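Local coordinates for protein SUBA (Escherichia coli, PDB 2IY9) that cleaves the host endoplasmic reticulum chaperone BiP at a single site as the serine protease subunit of an AB5 cytotoxin, causing ER stress and eventual cell death, at residues Ala186-Leu191 / Gly239-Asn244; Pro45-Val50 / Pro141-Ile146; Lys23-Asp28 / Gly253-Phe258. One frame throughout, in Å; residues are numbered along the deposited sequence.

Contact 1. Residues Ala186-Leu191 / Gly239-Asn244; sequences ADIRKL and GSRFGN
Three flat groups organise this pairing of two loops. The Phe242 ring carries Asp187 CA over one face, a CH-pi contact 4.0 Å from CA to the ring centroid, and at its edge it meets Ser240 O, in plane, and Arg189 NH2, 3.6 Å from CE1. The Arg189 guanidinium, almost perpendicular to that ring at 84°, takes Gly243 CA over the centre of one face, while the Asp187 carboxylate lies at its edge. Leu191 CD1 lies over the centre of one face of the Arg241 guanidinium, 3.4 Å from CZ. Asp187 is gripped side-on: Arg189 NE makes a salt bridge to the syn lone pair of OD1 at 2.9 Å, and NH2 binds OD2 from above the carboxylate plane. OD1 also accepts from Arg189 N, two residues on, which makes an Asx turn. Between these groups runs a single beta bridge of Asp187 with Phe242, joining loops of the subtilase fold that follow strands 176-180 and 215-221. Ile188 N donates to Phe242 O at 2.8 Å, nearly along the C=O axis, and Phe242 N returns a bond to Ala186 O at 3.2 Å. Outside the two segments, Arg241 NH2 forms a salt bridge with Asp184, and Arg189 NH1 another with Asp313.

Contact 2. Residues Pro45-Val50 / Pro141-Ile146; sequences PVVVSV and PGEEKI
Glu144 leaves a backbone of positive phi (61°) and runs along strand 47-52. Its CB lies 4.2 Å from Ser49 CB. With CG anti to the carbonyl carbon, the chain lies beside Val47 and points the same way, so that CG touches Val47 CG1 at 4.1 Å. CD then passes alongside Ser49, and the tip is reached at OE2, which accepts from Ser49 OG at 2.9 Å through its anti lone pair. The serine hydroxyl is placed for this by its own torsion, OG anti to the backbone N. Arg115, on the neighbouring strand 111-116, forms a salt bridge with the same OE2, so two donors hold this buried oxygen; the arginine's charge would be expected to favour the ionised carboxylate.

Behind this side chain the backbones join in parallel fashion, as in the central sheet of the subtilase fold, where strand 47-52 lies between 111-116 and 147-149. Val47 is the pivot: its N donates to Gly142 O at 3.0 Å, and its O accepts from Glu144 N at 2.8 Å, the donor standing above the carbonyl plane. The segment 141-146 then turns corners at Glu144 and Ile146 on its way into strand 147-149, after which Ser49 N donates to Ile146 O at 3.0 Å, nearly along the C=O axis. A water sits in the turn, donating to Val47 O and Gly142 O and accepting from Ile146 N. Gly142 has phi 93°, a backbone shape suited to glycine. Val47 CG2 also rests on Glu143 CG, on the same face of the sheet. Val46 and Val48 turn to helix 271-288, where both touch Ala283. At the outer end a second water donates to Pro45 O and, at 2.6 Å, to Pro141 O.

Contact 3. Residues Lys23-Asp28 / Gly253-Phe258; sequences KPWYFD and GQNITF
A G1 beta bulge, in which Asn255 and Ile256 both face Gly268, opens the small antiparallel pair 256-259 and 265-268, and the N-terminal helix 25-30 meets the chain there. Trp25 reaches the chain entering the bulge with the edge of its indole. NE1 donates to Gln254 O at 3.0 Å, nearly along the C=O axis, with the oxygen near the indole plane, 18° out of it, and forms a weak second bond to Asn255 O at 3.3 Å. The single N-H is thus shared by two consecutive carbonyls, and neither bond is straight, both having an angle of 135° at the hydrogen. Tyr26 CB lies over one indole face. The end of Ile256 touches both aromatics: CD1 is 3.6 Å from Tyr26 CD2 and 4.1 Å from Trp25 CZ2. Further along, a water donates to Tyr26 OH and to Thr257 O, tying the phenol to the strand backbone. Tyr26 and Ile256 are buried together against Leu96 of helix 84-98 and Ile277 of helix 271-288, so the N-terminal helix and the short strand pack across the two helices that carry His89 and Ser272.

Overall arrangement
The three contacts show how segments distant in sequence are paired within one fold. Contact 3 closes the longest loop, and contacts 1 and 2 lie nested within it, in series. Contacts 1 and 2 fall on opposite sides of the chain's centre, about 29 Å apart centre to centre; contact 3 is about 23 Å from each, though its nearest atoms come within about 7 Å of contact 1 without touching. Side chain to side chain, each comes within about 11 Å of the inferred charge relay: Ser49 about 9 Å from Asp52, three residues on in the same strand, Ile256 about 9 Å from Ser272 and about 11 Å from His89, Arg241 about 11 Å from Ser272.

Contact 1. Residues Ala186-Leu191 / Gly239-Asn244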
ATOM      1  N   ALA A 186     -13.725 -11.672  -5.835  1.00 26.60           N
ATOM      2  CA  ALA A 186     -13.419 -12.629  -6.906  1.00 26.59           C
ATOM      3  C   ALA A 186     -12.116 -13.389  -6.649  1.00 26.93           C
ATOM      4  O   ALA A 186     -11.184 -12.853  -6.041  1.00 27.06           O
ATOM      5  CB  ALA A 186     -13.375 -11.929  -8.269  1.00 26.92           C
ATOM      6  N   ASP A 187     -12.064 -14.636  -7.122  1.00 26.71           N
ATOM      7  CA  ASP A 187     -10.834 -15.434  -7.156  1.00 26.40           C
ATOM      8  C   ASP A 187     -10.008 -14.988  -8.363  1.00 26.41           C
ATOM      9  O   ASP A 187     -10.397 -15.221  -9.516  1.00 25.87           O
ATOM     10  CB  ASP A 187     -11.191 -16.923  -7.259  1.00 26.75           C
ATOM     11  CG  ASP A 187      -9.973 -17.847  -7.261  1.00 27.53           C
ATOM     12  OD1 ASP A 187      -8.843 -17.407  -7.582  1.00 27.00           O
ATOM     13  OD2 ASP A 187     -10.165 -19.048  -6.963  1.00 26.76           O
ATOM     14  N   ILE A 188      -8.872 -14.338  -8.085  1.00 26.31           N
ATOM     15  CA  ILE A 188      -7.989 -13.777  -9.122  1.00 26.42           C
ATOM     16  C   ILE A 188      -7.501 -14.834 -10.134  1.00 26.38           C
ATOM     17  O   ILE A 188      -7.232 -14.517 -11.293  1.00 25.30           O
ATOM     18  CB  ILE A 188      -6.771 -13.042  -8.495  1.00 26.13           C
ATOM     19  CG1 ILE A 188      -7.249 -11.949  -7.525  1.00 26.15           C
ATOM     20  CG2 ILE A 188      -5.885 -12.408  -9.597  1.00 27.48           C
ATOM     21  CD1 ILE A 188      -6.225 -11.576  -6.465  1.00 26.71           C
ATOM     22  N   ARG A 189      -7.392 -16.082  -9.681  1.00 27.07           N
ATOM     23  CA  ARG A 189      -6.993 -17.181 -10.556  1.00 27.96           C
ATOM     24  C   ARG A 189      -8.005 -17.448 -11.683  1.00 28.87           C
ATOM     25  O   ARG A 189      -7.628 -17.933 -12.741  1.00 29.46           O
ATOM     26  CB  ARG A 189      -6.734 -18.455  -9.749  1.00 27.68           C
ATOM     27  CG  ARG A 189      -5.567 -18.328  -8.761  1.00 27.18           C
ATOM     28  CD  ARG A 189      -5.598 -19.392  -7.682  1.00 27.30           C
ATOM     29  NE  ARG A 189      -6.794 -19.291  -6.848  1.00 28.78           N
ATOM     30  CZ  ARG A 189      -6.947 -19.867  -5.655  1.00 28.07           C
ATOM     31  NH1 ARG A 189      -5.970 -20.591  -5.125  1.00 28.32           N
ATOM     32  NH2 ARG A 189      -8.085 -19.701  -4.984  1.00 26.95           N
ATOM     33  N   LYS A 190      -9.269 -17.102 -11.460  1.00 29.88           N
ATOM     34  CA  LYS A 190     -10.350 -17.364 -12.421  1.00 30.85           C
ATOM     35  C   LYS A 190     -10.794 -16.145 -13.233  1.00 31.49           C
ATOM     36  O   LYS A 190     -11.540 -16.280 -14.205  1.00 31.11           O
ATOM     37  CB  LYS A 190     -11.568 -17.913 -11.699  1.00 31.17           C
ATOM     38  CG  LYS A 190     -11.317 -19.196 -10.908  1.00 33.10           C
ATOM     39  CD  LYS A 190     -12.608 -19.614 -10.216  1.00 38.73           C
ATOM     40  CE  LYS A 190     -13.090 -18.548  -9.234  1.00 40.85           C
ATOM     41  NZ  LYS A 190     -14.564 -18.527  -8.954  1.00 42.96           N
ATOM     42  N   LEU A 191     -10.368 -14.956 -12.813  1.00 31.85           N
ATOM     43  CA  LEU A 191     -10.655 -13.744 -13.550  1.00 32.27           C
ATOM     44  C   LEU A 191      -9.935 -13.781 -14.887  1.00 32.74           C
ATOM     45  O   LEU A 191      -8.884 -14.415 -15.012  1.00 33.12           O
ATOM     46  CB  LEU A 191     -10.175 -12.524 -12.761  1.00 32.21           C
ATOM     47  CG  LEU A 191     -10.981 -12.073 -11.542  1.00 32.12           C
ATOM     48  CD1 LEU A 191     -10.315 -10.843 -10.947  1.00 31.75           C
ATOM     49  CD2 LEU A 191     -12.425 -11.763 -11.917  1.00 32.30           C
ATOM     50  N   GLY A 239     -15.583  -6.894  -0.530  1.00 27.83           N
ATOM     51  CA  GLY A 239     -14.886  -8.118  -0.174  1.00 26.81           C
ATOM     52  C   GLY A 239     -13.550  -8.247  -0.883  1.00 26.32           C
ATOM     53  O   GLY A 239     -13.410  -7.830  -2.046  1.00 26.14           O
ATOM     54  N   SER A 240     -12.572  -8.827  -0.186  1.00 25.67           N
ATOM     55  CA  SER A 240     -11.221  -8.951  -0.740  1.00 25.43           C
ATOM     56  C   SER A 240     -11.181  -9.954  -1.877  1.00 25.18           C
ATOM     57  O   SER A 240     -11.665 -11.072  -1.743  1.00 25.34           O
ATOM     58  CB  SER A 240     -10.226  -9.391   0.336  1.00 25.61           C
ATOM     59  OG  SER A 240      -8.906  -9.449  -0.189  1.00 24.93           O
ATOM     60  N   ARG A 241     -10.583  -9.557  -2.993  1.00 24.67           N
ATOM     61  CA  ARG A 241     -10.120 -10.536  -3.971  1.00 24.72           C
ATOM     62  C   ARG A 241      -9.047 -11.418  -3.325  1.00 24.81           C
ATOM     63  O   ARG A 241      -8.460 -11.051  -2.285  1.00 24.61           O
ATOM     64  CB  ARG A 241      -9.581  -9.841  -5.216  1.00 24.62           C
ATOM     65  CG  ARG A 241     -10.676  -9.335  -6.099  1.00 25.15           C
ATOM     66  CD  ARG A 241     -10.162  -8.780  -7.409  1.00 25.40           C
ATOM     67  NE  ARG A 241     -11.297  -8.445  -8.265  1.00 25.56           N
ATOM     68  CZ  ARG A 241     -11.214  -7.886  -9.462  1.00 25.79           C
ATOM     69  NH1 ARG A 241     -10.033  -7.587  -9.994  1.00 25.06           N
ATOM     70  NH2 ARG A 241     -12.329  -7.632 -10.135  1.00 25.60           N
ATOM     71  N   PHE A 242      -8.808 -12.589  -3.913  1.00 24.26           N
ATOM     72  CA  PHE A 242      -7.933 -13.580  -3.296  1.00 24.26           C
ATOM     73  C   PHE A 242      -7.349 -14.549  -4.321  1.00 24.68           C
ATOM     74  O   PHE A 242      -7.758 -14.578  -5.487  1.00 23.67           O
ATOM     75  CB  PHE A 242      -8.681 -14.367  -2.203  1.00 24.32           C
ATOM     76  CG  PHE A 242      -9.772 -15.277  -2.733  1.00 25.21           C
ATOM     77  CD1 PHE A 242      -9.495 -16.609  -3.062  1.00 26.03           C
ATOM     78  CD2 PHE A 242     -11.067 -14.810  -2.888  1.00 26.17           C
ATOM     79  CE1 PHE A 242     -10.503 -17.459  -3.560  1.00 27.03           C
ATOM     80  CE2 PHE A 242     -12.091 -15.654  -3.363  1.00 25.65           C
ATOM     81  CZ  PHE A 242     -11.807 -16.974  -3.707  1.00 24.76           C
ATOM     82  N   GLY A 243      -6.388 -15.345  -3.866  1.00 24.81           N
ATOM     83  CA  GLY A 243      -5.854 -16.412  -4.696  1.00 25.54           C
ATOM     84  C   GLY A 243      -4.385 -16.627  -4.465  1.00 26.01           C
ATOM     85  O   GLY A 243      -3.576 -15.713  -4.651  1.00 25.47           O
ATOM     86  N   ASN A 244      -4.044 -17.845  -4.050  1.00 26.45           N
ATOM     87  CA  ASN A 244      -2.660 -18.245  -3.905  1.00 26.95           C
ATOM     88  C   ASN A 244      -1.881 -17.928  -5.184  1.00 26.96           C
ATOM     89  O   ASN A 244      -2.383 -18.140  -6.292  1.00 26.84           O
ATOM     90  CB  ASN A 244      -2.574 -19.729  -3.561  1.00 27.37           C
ATOM     91  CG  ASN A 244      -1.180 -20.151  -3.174  1.00 29.19           C
ATOM     92  OD1 ASN A 244      -0.313 -20.318  -4.027  1.00 31.55           O
ATOM     93  ND2 ASN A 244      -0.952 -20.318  -1.883  1.00 31.62           N
TER

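Contact 2. Residues Pro45-Val50 / Pro141-Ile146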
ATOM      1  N   PRO A  45      14.072  10.884   7.677  1.00 28.30           N
ATOM      2  CA  PRO A  45      12.838  11.187   6.962  1.00 27.76           C
ATOM      3  C   PRO A  45      12.433  10.047   6.040  1.00 26.73           C
ATOM      4  O   PRO A  45      13.272   9.450   5.359  1.00 26.13           O
ATOM      5  CB  PRO A  45      13.191  12.450   6.163  1.00 27.88           C
ATOM      6  CG  PRO A  45      14.420  13.020   6.880  1.00 28.46           C
ATOM      7  CD  PRO A  45      15.161  11.792   7.280  1.00 28.72           C
ATOM      8  N   VAL A  46      11.147   9.726   6.072  1.00 26.23           N
ATOM      9  CA  VAL A  46      10.573   8.700   5.223  1.00 25.08           C
ATOM     10  C   VAL A  46       9.357   9.308   4.573  1.00 24.30           C
ATOM     11  O   VAL A  46       8.459   9.777   5.268  1.00 24.77           O
ATOM     12  CB  VAL A  46      10.139   7.456   6.043  1.00 25.06           C
ATOM     13  CG1 VAL A  46       9.405   6.445   5.158  1.00 25.02           C
ATOM     14  CG2 VAL A  46      11.344   6.793   6.699  1.00 25.31           C
ATOM     15  N   VAL A  47       9.341   9.301   3.244  1.00 23.43           N
ATOM     16  CA  VAL A  47       8.224   9.812   2.463  1.00 22.61           C
ATOM     17  C   VAL A  47       7.588   8.634   1.735  1.00 22.31           C
ATOM     18  O   VAL A  47       8.242   7.948   0.945  1.00 22.55           O
ATOM     19  CB  VAL A  47       8.681  10.868   1.424  1.00 22.53           C
ATOM     20  CG1 VAL A  47       7.492  11.393   0.635  1.00 23.42           C
ATOM     21  CG2 VAL A  47       9.439  12.022   2.097  1.00 22.67           C
ATOM     22  N   VAL A  48       6.309   8.401   2.004  1.00 22.41           N
ATOM     23  CA  VAL A  48       5.570   7.368   1.300  1.00 21.85           C
ATOM     24  C   VAL A  48       4.860   7.999   0.107  1.00 22.20           C
ATOM     25  O   VAL A  48       4.204   9.044   0.227  1.00 22.05           O
ATOM     26  CB  VAL A  48       4.546   6.673   2.228  1.00 21.32           C
ATOM     27  CG1 VAL A  48       3.714   5.634   1.453  1.00 20.82           C
ATOM     28  CG2 VAL A  48       5.261   6.020   3.421  1.00 21.75           C
ATOM     29  N   SER A  49       5.012   7.371  -1.053  1.00 22.58           N
ATOM     30  CA  SER A  49       4.329   7.835  -2.247  1.00 23.44           C
ATOM     31  C   SER A  49       2.866   7.368  -2.204  1.00 23.26           C
ATOM     32  O   SER A  49       2.589   6.195  -1.958  1.00 23.03           O
ATOM     33  CB  SER A  49       5.069   7.317  -3.486  1.00 23.85           C
ATOM     34  OG  SER A  49       4.564   7.937  -4.661  1.00 29.26           O
ATOM     35  N   VAL A  50       1.931   8.293  -2.394  1.00 22.99           N
ATOM     36  CA  VAL A  50       0.518   7.923  -2.452  1.00 22.98           C
ATOM     37  C   VAL A  50       0.011   8.191  -3.868  1.00 22.94           C
ATOM     38  O   VAL A  50      -0.286   9.343  -4.235  1.00 23.25           O
ATOM     39  CB  VAL A  50      -0.334   8.613  -1.361  1.00 23.05           C
ATOM     40  CG1 VAL A  50      -1.838   8.385  -1.604  1.00 22.59           C
ATOM     41  CG2 VAL A  50       0.047   8.085   0.003  1.00 22.10           C
ATOM     42  N   PRO A 141      17.573   8.608  -0.080  1.00 27.84           N
ATOM     43  CA  PRO A 141      17.147   7.262   0.303  1.00 27.89           C
ATOM     44  C   PRO A 141      16.004   7.396   1.308  1.00 27.92           C
ATOM     45  O   PRO A 141      16.077   8.228   2.211  1.00 29.00           O
ATOM     46  CB  PRO A 141      18.388   6.683   0.996  1.00 28.23           C
ATOM     47  CG  PRO A 141      19.541   7.488   0.452  1.00 28.39           C
ATOM     48  CD  PRO A 141      18.979   8.867   0.285  1.00 28.21           C
ATOM     49  N   GLY A 142      14.945   6.619   1.140  1.00 27.62           N
ATOM     50  CA  GLY A 142      13.792   6.731   2.041  1.00 26.78           C
ATOM     51  C   GLY A 142      12.698   7.676   1.556  1.00 26.64           C
ATOM     52  O   GLY A 142      11.590   7.657   2.097  1.00 26.78           O
ATOM     53  N   GLU A 143      13.015   8.513   0.565  1.00 25.51           N
ATOM     54  CA  GLU A 143      12.019   9.384  -0.074  1.00 25.19           C
ATOM     55  C   GLU A 143      11.391   8.649  -1.255  1.00 24.45           C
ATOM     56  O   GLU A 143      12.058   8.401  -2.268  1.00 23.68           O
ATOM     57  CB  GLU A 143      12.640  10.721  -0.520  1.00 25.14           C
ATOM     58  CG  GLU A 143      13.225  11.551   0.638  1.00 25.04           C
ATOM     59  CD  GLU A 143      13.850  12.877   0.210  1.00 25.71           C
ATOM     60  OE1 GLU A 143      14.142  13.074  -0.994  1.00 27.99           O
ATOM     61  OE2 GLU A 143      14.049  13.742   1.094  1.00 26.10           O
ATOM     62  N   GLU A 144      10.117   8.282  -1.101  1.00 23.68           N
ATOM     63  CA  GLU A 144       9.350   7.555  -2.134  1.00 23.45           C
ATOM     64  C   GLU A 144       9.958   6.183  -2.494  1.00 23.26           C
ATOM     65  O   GLU A 144       9.884   5.714  -3.645  1.00 23.50           O
ATOM     66  CB  GLU A 144       9.110   8.439  -3.369  1.00 23.73           C
ATOM     67  CG  GLU A 144       8.420   9.765  -3.042  1.00 24.87           C
ATOM     68  CD  GLU A 144       7.759  10.398  -4.246  1.00 27.14           C
ATOM     69  OE1 GLU A 144       8.262  11.431  -4.721  1.00 28.90           O
ATOM     70  OE2 GLU A 144       6.730   9.873  -4.713  1.00 27.38           O
ATOM     71  N   LYS A 145      10.564   5.549  -1.493  1.00 22.64           N
ATOM     72  CA  LYS A 145      11.037   4.172  -1.595  1.00 22.48           C
ATOM     73  C   LYS A 145       9.839   3.217  -1.542  1.00 21.97           C
ATOM     74  O   LYS A 145       9.783   2.192  -2.255  1.00 21.68           O
ATOM     75  CB  LYS A 145      11.976   3.872  -0.422  1.00 21.87           C
ATOM     76  CG  LYS A 145      12.786   2.592  -0.558  1.00 22.78           C
ATOM     77  CD  LYS A 145      13.634   2.360   0.683  1.00 23.35           C
ATOM     78  CE  LYS A 145      14.601   1.188   0.520  1.00 23.52           C
ATOM     79  NZ  LYS A 145      15.665   1.454  -0.515  1.00 24.65           N
ATOM     80  N   ILE A 146       8.905   3.550  -0.654  1.00 21.79           N
ATOM     81  CA  ILE A 146       7.681   2.793  -0.505  1.00 21.58           C
ATOM     82  C   ILE A 146       6.588   3.526  -1.261  1.00 21.50           C
ATOM     83  O   ILE A 146       6.255   4.665  -0.933  1.00 21.52           O
ATOM     84  CB  ILE A 146       7.264   2.609   0.975  1.00 21.66           C
ATOM     85  CG1 ILE A 146       8.401   1.985   1.809  1.00 22.34           C
ATOM     86  CG2 ILE A 146       5.963   1.795   1.056  1.00 22.21           C
ATOM     87  CD1 ILE A 146       9.097   0.757   1.146  1.00 21.91           C
TER
HETATM   88  O   HOH W   1      15.445  10.164   3.781  1.00 37.09           O
HETATM   89  O   HOH W   2       9.491   5.673   1.414  1.00 23.71           O

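Contact 3. Residues Lys23-Asp28 / Gly253-Phe258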
ATOM      1  N   LYS A  23      -5.698   2.576  20.148  1.00 35.22           N
ATOM      2  CA  LYS A  23      -5.977   3.337  18.902  1.00 34.93           C
ATOM      3  C   LYS A  23      -7.094   2.589  18.107  1.00 33.53           C
ATOM      4  O   LYS A  23      -8.050   2.114  18.729  1.00 34.12           O
ATOM      5  CB  LYS A  23      -4.653   3.566  18.166  1.00 35.63           C
ATOM      6  CG  LYS A  23      -3.613   4.215  19.087  1.00 36.67           C
ATOM      7  CD  LYS A  23      -2.209   4.329  18.492  1.00 36.88           C
ATOM      8  CE  LYS A  23      -1.308   5.228  19.353  1.00 39.14           C
ATOM      9  NZ  LYS A  23      -1.344   4.897  20.818  1.00 40.90           N
ATOM     10  N   PRO A  24      -7.036   2.521  16.763  1.00 31.70           N
ATOM     11  CA  PRO A  24      -7.955   1.550  16.134  1.00 30.48           C
ATOM     12  C   PRO A  24      -7.649   0.088  16.459  1.00 28.91           C
ATOM     13  O   PRO A  24      -6.539  -0.239  16.871  1.00 28.17           O
ATOM     14  CB  PRO A  24      -7.772   1.802  14.636  1.00 30.69           C
ATOM     15  CG  PRO A  24      -6.499   2.544  14.509  1.00 30.95           C
ATOM     16  CD  PRO A  24      -6.297   3.310  15.762  1.00 31.54           C
ATOM     17  N   TRP A  25      -8.645  -0.778  16.258  1.00 27.91           N
ATOM     18  CA  TRP A  25      -8.529  -2.206  16.563  1.00 26.86           C
ATOM     19  C   TRP A  25      -7.279  -2.869  16.002  1.00 26.24           C
ATOM     20  O   TRP A  25      -6.694  -3.741  16.644  1.00 26.52           O
ATOM     21  CB  TRP A  25      -9.781  -2.954  16.080  1.00 26.83           C
ATOM     22  CG  TRP A  25      -9.921  -3.120  14.576  1.00 25.69           C
ATOM     23  CD1 TRP A  25     -10.651  -2.338  13.731  1.00 25.92           C
ATOM     24  CD2 TRP A  25      -9.335  -4.154  13.760  1.00 25.78           C
ATOM     25  NE1 TRP A  25     -10.559  -2.817  12.439  1.00 26.12           N
ATOM     26  CE2 TRP A  25      -9.754  -3.925  12.427  1.00 25.08           C
ATOM     27  CE3 TRP A  25      -8.497  -5.244  14.027  1.00 24.51           C
ATOM     28  CZ2 TRP A  25      -9.368  -4.754  11.360  1.00 24.27           C
ATOM     29  CZ3 TRP A  25      -8.101  -6.069  12.955  1.00 25.00           C
ATOM     30  CH2 TRP A  25      -8.551  -5.821  11.645  1.00 24.79           C
ATOM     31  N   TYR A  26      -6.857  -2.451  14.809  1.00 25.82           N
ATOM     32  CA  TYR A  26      -5.773  -3.158  14.117  1.00 25.27           C
ATOM     33  C   TYR A  26      -4.365  -2.908  14.652  1.00 25.46           C
ATOM     34  O   TYR A  26      -3.447  -3.665  14.345  1.00 25.39           O
ATOM     35  CB  TYR A  26      -5.836  -2.944  12.597  1.00 24.93           C
ATOM     36  CG  TYR A  26      -5.859  -1.505  12.131  1.00 23.37           C
ATOM     37  CD1 TYR A  26      -4.672  -0.819  11.850  1.00 23.07           C
ATOM     38  CD2 TYR A  26      -7.067  -0.835  11.944  1.00 22.31           C
ATOM     39  CE1 TYR A  26      -4.693   0.502  11.402  1.00 23.37           C
ATOM     40  CE2 TYR A  26      -7.099   0.501  11.487  1.00 23.11           C
ATOM     41  CZ  TYR A  26      -5.907   1.152  11.219  1.00 23.74           C
ATOM     42  OH  TYR A  26      -5.918   2.458  10.780  1.00 23.82           O
ATOM     43  N   PHE A  27      -4.195  -1.872  15.472  1.00 25.85           N
ATOM     44  CA  PHE A  27      -2.893  -1.633  16.092  1.00 26.39           C
ATOM     45  C   PHE A  27      -2.462  -2.814  16.974  1.00 26.54           C
ATOM     46  O   PHE A  27      -1.406  -3.403  16.754  1.00 25.96           O
ATOM     47  CB  PHE A  27      -2.879  -0.303  16.857  1.00 26.35           C
ATOM     48  CG  PHE A  27      -2.541   0.902  15.988  1.00 27.18           C
ATOM     49  CD1 PHE A  27      -3.210   1.139  14.786  1.00 27.71           C
ATOM     50  CD2 PHE A  27      -1.571   1.812  16.391  1.00 28.29           C
ATOM     51  CE1 PHE A  27      -2.895   2.256  13.990  1.00 27.37           C
ATOM     52  CE2 PHE A  27      -1.254   2.928  15.600  1.00 29.09           C
ATOM     53  CZ  PHE A  27      -1.918   3.144  14.401  1.00 26.90           C
ATOM     54  N   ASP A  28      -3.303  -3.194  17.941  1.00 26.92           N
ATOM     55  CA  ASP A  28      -2.994  -4.353  18.775  1.00 27.55           C
ATOM     56  C   ASP A  28      -2.980  -5.652  17.953  1.00 27.03           C
ATOM     57  O   ASP A  28      -2.136  -6.528  18.172  1.00 26.41           O
ATOM     58  CB  ASP A  28      -3.964  -4.437  19.957  1.00 28.20           C
ATOM     59  CG  ASP A  28      -3.605  -3.466  21.085  1.00 30.54           C
ATOM     60  OD1 ASP A  28      -2.569  -2.773  21.003  1.00 34.76           O
ATOM     61  OD2 ASP A  28      -4.359  -3.401  22.073  1.00 33.57           O
ATOM     62  N   GLY A 253      -8.379  -5.079   6.968  1.00 23.36           N
ATOM     63  CA  GLY A 253      -9.133  -4.395   5.929  1.00 23.58           C
ATOM     64  C   GLY A 253     -10.637  -4.365   6.142  1.00 23.96           C
ATOM     65  O   GLY A 253     -11.395  -4.364   5.177  1.00 24.29           O
ATOM     66  N   GLN A 254     -11.062  -4.313   7.400  1.00 23.75           N
ATOM     67  CA  GLN A 254     -12.493  -4.174   7.729  1.00 24.60           C
ATOM     68  C   GLN A 254     -12.701  -3.187   8.873  1.00 24.41           C
ATOM     69  O   GLN A 254     -11.932  -3.192   9.833  1.00 24.01           O
ATOM     70  CB  GLN A 254     -13.072  -5.531   8.109  1.00 24.59           C
ATOM     71  CG  GLN A 254     -14.584  -5.563   8.180  1.00 27.27           C
ATOM     72  CD  GLN A 254     -15.074  -6.890   8.675  1.00 29.72           C
ATOM     73  OE1 GLN A 254     -14.926  -7.215   9.848  1.00 29.46           O
ATOM     74  NE2 GLN A 254     -15.641  -7.681   7.777  1.00 33.14           N
ATOM     75  N   ASN A 255     -13.744  -2.353   8.774  1.00 24.92           N
ATOM     76  CA  ASN A 255     -14.100  -1.441   9.863  1.00 25.70           C
ATOM     77  C   ASN A 255     -12.919  -0.503  10.105  1.00 25.67           C
ATOM     78  O   ASN A 255     -12.415  -0.386  11.222  1.00 25.40           O
ATOM     79  CB  ASN A 255     -14.434  -2.245  11.136  1.00 25.95           C
ATOM     80  CG  ASN A 255     -15.047  -1.391  12.233  1.00 28.82           C
ATOM     81  OD1 ASN A 255     -15.736  -0.405  11.952  1.00 30.77           O
ATOM     82  ND2 ASN A 255     -14.825  -1.786  13.501  1.00 30.42           N
ATOM     83  N   ILE A 256     -12.449   0.117   9.027  1.00 25.26           N
ATOM     84  CA  ILE A 256     -11.283   0.999   9.098  1.00 25.52           C
ATOM     85  C   ILE A 256     -11.717   2.464   9.002  1.00 25.47           C
ATOM     86  O   ILE A 256     -12.341   2.868   8.018  1.00 25.81           O
ATOM     87  CB  ILE A 256     -10.254   0.694   7.964  1.00 25.34           C
ATOM     88  CG1 ILE A 256      -9.903  -0.809   7.877  1.00 24.64           C
ATOM     89  CG2 ILE A 256      -9.025   1.603   8.093  1.00 25.52           C
ATOM     90  CD1 ILE A 256      -9.072  -1.395   9.064  1.00 26.42           C
ATOM     91  N   THR A 257     -11.395   3.249  10.029  1.00 25.71           N
ATOM     92  CA  THR A 257     -11.764   4.666  10.061  1.00 26.34           C
ATOM     93  C   THR A 257     -10.684   5.487   9.327  1.00 26.18           C
ATOM     94  O   THR A 257      -9.496   5.233   9.501  1.00 26.43           O
ATOM     95  CB  THR A 257     -11.948   5.159  11.517  1.00 26.72           C
ATOM     96  OG1 THR A 257     -12.865   4.293  12.210  1.00 27.90           O
ATOM     97  CG2 THR A 257     -12.507   6.562  11.552  1.00 27.03           C
ATOM     98  N   PHE A 258     -11.104   6.446   8.505  1.00 26.42           N
ATOM     99  CA  PHE A 258     -10.177   7.258   7.704  1.00 26.50           C
ATOM    100  C   PHE A 258     -10.598   8.728   7.618  1.00 26.64           C
ATOM    101  O   PHE A 258     -11.729   9.085   7.957  1.00 26.65           O
ATOM    102  CB  PHE A 258     -10.036   6.671   6.296  1.00 26.49           C
ATOM    103  CG  PHE A 258     -11.345   6.529   5.567  1.00 27.99           C
ATOM    104  CD1 PHE A 258     -11.977   7.642   5.012  1.00 28.11           C
ATOM    105  CD2 PHE A 258     -11.953   5.283   5.453  1.00 29.36           C
ATOM    106  CE1 PHE A 258     -13.199   7.517   4.347  1.00 30.07           C
ATOM    107  CE2 PHE A 258     -13.165   5.145   4.782  1.00 29.84           C
ATOM    108  CZ  PHE A 258     -13.790   6.265   4.229  1.00 29.54           C
TER
HETATM  109  O   HOH W   3      -7.978   3.981  11.528  1.00 22.99           O